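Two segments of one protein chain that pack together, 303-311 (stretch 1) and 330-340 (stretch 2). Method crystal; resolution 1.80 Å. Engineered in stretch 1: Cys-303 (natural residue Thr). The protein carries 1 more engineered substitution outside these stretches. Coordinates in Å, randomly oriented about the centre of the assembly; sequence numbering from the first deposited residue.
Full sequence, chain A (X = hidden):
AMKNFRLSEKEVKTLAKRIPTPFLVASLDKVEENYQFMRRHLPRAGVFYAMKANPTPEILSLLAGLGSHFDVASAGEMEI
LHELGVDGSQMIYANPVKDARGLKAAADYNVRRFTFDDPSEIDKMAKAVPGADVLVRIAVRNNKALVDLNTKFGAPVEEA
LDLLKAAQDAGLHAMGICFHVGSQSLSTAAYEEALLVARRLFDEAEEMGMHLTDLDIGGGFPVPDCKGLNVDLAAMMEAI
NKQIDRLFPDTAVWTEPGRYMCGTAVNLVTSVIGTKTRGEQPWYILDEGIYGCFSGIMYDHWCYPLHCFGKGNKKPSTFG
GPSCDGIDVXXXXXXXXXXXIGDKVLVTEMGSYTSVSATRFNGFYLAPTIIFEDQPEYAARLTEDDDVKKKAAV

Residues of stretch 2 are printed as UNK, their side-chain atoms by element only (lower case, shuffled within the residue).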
# COMPACT_ATOMS: atom_id res chain seq x y z
N CYS A 303 8.41 6.48 11.71
CA CYS A 303 9.76 5.87 11.88
C CYS A 303 9.62 4.87 12.97
O CYS A 303 9.28 5.29 14.08
CB CYS A 303 10.70 7.00 12.33
SG CYS A 303 12.39 6.45 12.79
N TYR A 304 9.74 3.56 12.70
CA TYR A 304 9.50 2.52 13.68
C TYR A 304 10.78 2.18 14.45
O TYR A 304 11.86 2.22 13.88
CB TYR A 304 8.98 1.21 13.01
CG TYR A 304 7.66 1.48 12.34
CD1 TYR A 304 6.47 1.39 13.03
CD2 TYR A 304 7.63 1.84 11.02
CE1 TYR A 304 5.24 1.72 12.39
CE2 TYR A 304 6.43 2.16 10.38
CZ TYR A 304 5.26 2.15 11.07
OH TYR A 304 4.08 2.51 10.41
N PRO A 305 10.68 1.80 15.73
CA PRO A 305 11.87 1.42 16.49
C PRO A 305 12.38 0.04 16.07
O PRO A 305 11.74 -0.94 16.38
CB PRO A 305 11.39 1.35 17.96
CG PRO A 305 10.04 1.82 17.91
CD PRO A 305 9.48 1.84 16.58
N LEU A 306 13.57 -0.00 15.51
CA LEU A 306 14.27 -1.20 15.11
C LEU A 306 15.23 -1.64 16.16
O LEU A 306 16.02 -0.83 16.64
CB LEU A 306 14.97 -0.93 13.74
CG LEU A 306 15.86 -2.06 13.25
CD1 LEU A 306 15.06 -3.34 12.92
CD2 LEU A 306 16.54 -1.57 12.03
N HIS A 307 15.23 -2.92 16.50
CA HIS A 307 16.14 -3.52 17.46
C HIS A 307 16.93 -4.63 16.81
O HIS A 307 16.35 -5.59 16.32
CB HIS A 307 15.41 -4.06 18.72
CG HIS A 307 14.52 -3.02 19.33
ND1 HIS A 307 13.16 -2.88 19.02
CD2 HIS A 307 14.81 -1.98 20.13
CE1 HIS A 307 12.66 -1.83 19.66
NE2 HIS A 307 13.64 -1.25 20.31
N CYS A 308 18.24 -4.52 16.87
CA CYS A 308 19.15 -5.56 16.34
C CYS A 308 19.76 -6.27 17.51
O CYS A 308 20.00 -5.68 18.55
CB CYS A 308 20.25 -4.94 15.48
SG CYS A 308 19.63 -4.03 14.05
N PHE A 309 20.08 -7.50 17.38
CA PHE A 309 20.68 -8.21 18.54
C PHE A 309 22.21 -8.45 18.23
O PHE A 309 22.62 -8.62 17.06
CB PHE A 309 19.88 -9.51 18.77
CG PHE A 309 18.42 -9.32 19.09
CD1 PHE A 309 18.00 -8.86 20.32
CD2 PHE A 309 17.44 -9.56 18.13
CE1 PHE A 309 16.69 -8.67 20.64
CE2 PHE A 309 16.11 -9.35 18.45
CZ PHE A 309 15.73 -8.88 19.67
N GLY A 310 23.05 -8.52 19.25
CA GLY A 310 24.51 -8.73 19.08
C GLY A 310 25.26 -7.70 19.89
O GLY A 310 24.85 -6.53 19.91
N LYS A 311 26.37 -8.11 20.56
CA LYS A 311 27.06 -7.24 21.59
C LYS A 311 28.36 -6.52 21.14
O LYS A 311 28.97 -5.79 21.99
CB LYS A 311 27.38 -8.05 22.91
CG LYS A 311 26.20 -8.80 23.56
CD LYS A 311 26.67 -9.68 24.73
CE LYS A 311 25.57 -10.64 25.20
NZ LYS A 311 25.43 -10.61 26.68
N UNK A 330 14.52 1.23 4.15
CA UNK A 330 13.77 1.43 5.38
C UNK A 330 14.54 2.36 6.35
O UNK A 330 13.93 3.22 7.01
c UNK A 330 11.67 -0.53 4.63
c UNK A 330 12.93 -2.33 5.82
c UNK A 330 13.62 0.08 6.03
c UNK A 330 13.02 -1.00 5.12
N UNK A 331 15.83 2.10 6.52
CA UNK A 331 16.70 2.91 7.42
C UNK A 331 18.03 3.12 6.73
O UNK A 331 18.54 2.20 6.09
c UNK A 331 15.27 2.66 10.55
c UNK A 331 13.48 1.08 11.00
c UNK A 331 15.06 0.64 9.28
o UNK A 331 12.39 0.63 11.69
c UNK A 331 14.15 2.28 11.31
c UNK A 331 16.93 2.21 8.73
c UNK A 331 13.97 0.24 10.05
c UNK A 331 15.74 1.85 9.54
N UNK A 332 18.61 4.32 6.96
CA UNK A 332 19.97 4.66 6.50
C UNK A 332 20.77 5.21 7.69
O UNK A 332 20.19 5.78 8.65
c UNK A 332 19.23 5.22 4.13
n UNK A 332 18.75 5.90 1.75
c UNK A 332 19.17 6.36 3.11
n UNK A 332 17.18 5.58 0.10
c UNK A 332 19.89 5.72 5.40
c UNK A 332 17.50 5.99 1.32
n UNK A 332 16.50 6.46 2.11
N UNK A 333 22.06 4.92 7.71
CA UNK A 333 22.97 5.42 8.79
C UNK A 333 22.50 5.00 10.14
O UNK A 333 22.60 5.72 11.11
c UNK A 333 23.18 6.91 8.65
o UNK A 333 24.67 6.89 6.82
c UNK A 333 23.61 7.29 7.26
o UNK A 333 22.89 7.99 6.56
N UNK A 334 22.01 3.77 10.23
CA UNK A 334 21.45 3.22 11.46
C UNK A 334 22.55 2.46 12.16
O UNK A 334 23.16 1.58 11.57
c UNK A 334 20.24 2.28 11.11
c UNK A 334 18.39 0.69 14.62
c UNK A 334 19.57 1.68 12.31
c UNK A 334 19.54 0.06 14.12
c UNK A 334 17.84 1.80 14.01
c UNK A 334 18.47 2.34 12.86
c UNK A 334 20.13 0.59 12.97
N UNK A 335 22.86 2.79 13.42
CA UNK A 335 23.94 2.09 14.13
C UNK A 335 23.54 0.64 14.48
O UNK A 335 22.60 0.43 15.27
c UNK A 335 27.50 3.03 15.86
c UNK A 335 24.34 2.82 15.43
c UNK A 335 25.04 4.11 15.18
s UNK A 335 26.71 3.79 14.51
N UNK A 336 24.21 -0.31 13.85
CA UNK A 336 23.90 -1.68 13.93
C UNK A 336 25.15 -2.53 14.08
O UNK A 336 26.23 -2.21 13.50
c UNK A 336 23.09 -2.14 12.70
N UNK A 337 25.01 -3.65 14.85
CA UNK A 337 26.08 -4.61 14.86
C UNK A 337 26.22 -5.32 13.57
O UNK A 337 25.40 -5.10 12.63
c UNK A 337 23.84 -4.16 15.58
c UNK A 337 24.24 -5.54 15.95
c UNK A 337 25.71 -5.53 16.00
N UNK A 338 27.28 -6.13 13.46
CA UNK A 338 27.49 -6.89 12.27
C UNK A 338 26.46 -8.01 12.24
O UNK A 338 26.40 -8.83 13.16
o UNK A 338 30.79 -9.51 9.77
o UNK A 338 31.23 -9.19 11.86
c UNK A 338 29.06 -8.50 11.08
c UNK A 338 30.47 -9.11 10.89
c UNK A 338 28.90 -7.53 12.24
N UNK A 339 25.55 -7.98 11.29
CA UNK A 339 24.53 -9.01 11.12
C UNK A 339 24.85 -10.00 9.96
O UNK A 339 25.60 -9.64 9.04
c UNK A 339 22.55 -7.99 13.26
c UNK A 339 21.34 -6.71 11.49
c UNK A 339 22.67 -7.34 11.91
c UNK A 339 23.14 -8.34 10.87
N UNK A 340 24.28 -11.18 10.04
CA UNK A 340 24.48 -12.22 9.03
C UNK A 340 23.14 -12.69 8.56
O UNK A 340 22.12 -12.57 9.28
c UNK A 340 27.57 -12.89 9.86
c UNK A 340 28.72 -12.75 10.87
c UNK A 340 25.17 -13.44 9.60
c UNK A 340 26.29 -13.20 10.56
n UNK A 340 29.91 -13.42 10.30

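Position 330 carries four side-chain carbons, forked at the second, and is out of reach of stretch 1; the fork after one methylene identifies Leu-330. At 331, one carbon leads to a six-carbon ring bearing a single oxygen. Tyr-304 O sits at the ring's edge, near its plane, 2.8 Å from that oxygen, which also lies 3.6 Å from Leu-306 CB. A hydroxylated ring is tyrosine, so Tyr-331 OH donates a hydrogen bond to Tyr-304 O.

Position 332 has three carbons, a nitrogen, then a carbon carrying two more nitrogens: a guanidinium, hence Arg-332, out of reach of stretch 1. Two carbons, the second carrying two oxygens, make 333 a carboxylate on a short stem, Asp-333. The chain turns a corner at these two residues, and neither takes part in the contact.

At 334, one carbon precedes a six-carbon ring without a heteroatom. A ring carbon approaches Leu-306 O to 3.5 Å, and Leu-306 CD2 sits over one face. This is Phe-334; its CZ is the atom near Leu-306 O and also lies 3.9 Å from Leu-306 CB. Position 335 is an unbranched run of two carbons, a sulfur and a carbon, the thioether of Met-335, whose end leads away. At 336 the lone side-chain carbon, CB, lies 4.2 Å from Cys-308 SG and defines Ala-336.

Three carbons at 337 close onto the backbone nitrogen; one of them packs 3.7 Å from Cys-308 CB, and another lies 3.7 Å from Phe-309 O. Only proline closes such a ring, so these are CD and CG of Pro-337. Position 338 has three carbons, the third carrying two oxygens, one methylene longer than Asp-333: Glu-338, pointing away. Four carbons forked at the second recur at 339; CB points sideways but the end comes nearer, placing a terminal carbon 4.1 Å from Cys-308 SG. This is Leu-339, and that carbon is CD1. Four carbons in a row ending in nitrogen make 340 Lys-340, out of reach.

The contact centres on two inward-pointing residues of stretch 1. Leu-306 CD2 lies over a face of both rings, whose centroids are seen from it at about a right angle: it is 4.0 Å from the centroid of the Tyr-331 ring and 4.0 Å from that of Phe-334, 22° and 13° off the respective normals, so one methyl serves two CH-pi contacts. Cys-308 packs against Phe-334, Ala-336, Pro-337 and Leu-339, its SG oblique to the Phe-334 ring. At Gly-310, an ideal CB would lie 3.6 Å from Pro-337 CG, and the backbone angles themselves call for glycine. The single cross-stretch hydrogen bond anchors one end of this otherwise apolar packing, which buries 456 Å² in total.

Stretch 2 (330-340) LYRDFMAPELK
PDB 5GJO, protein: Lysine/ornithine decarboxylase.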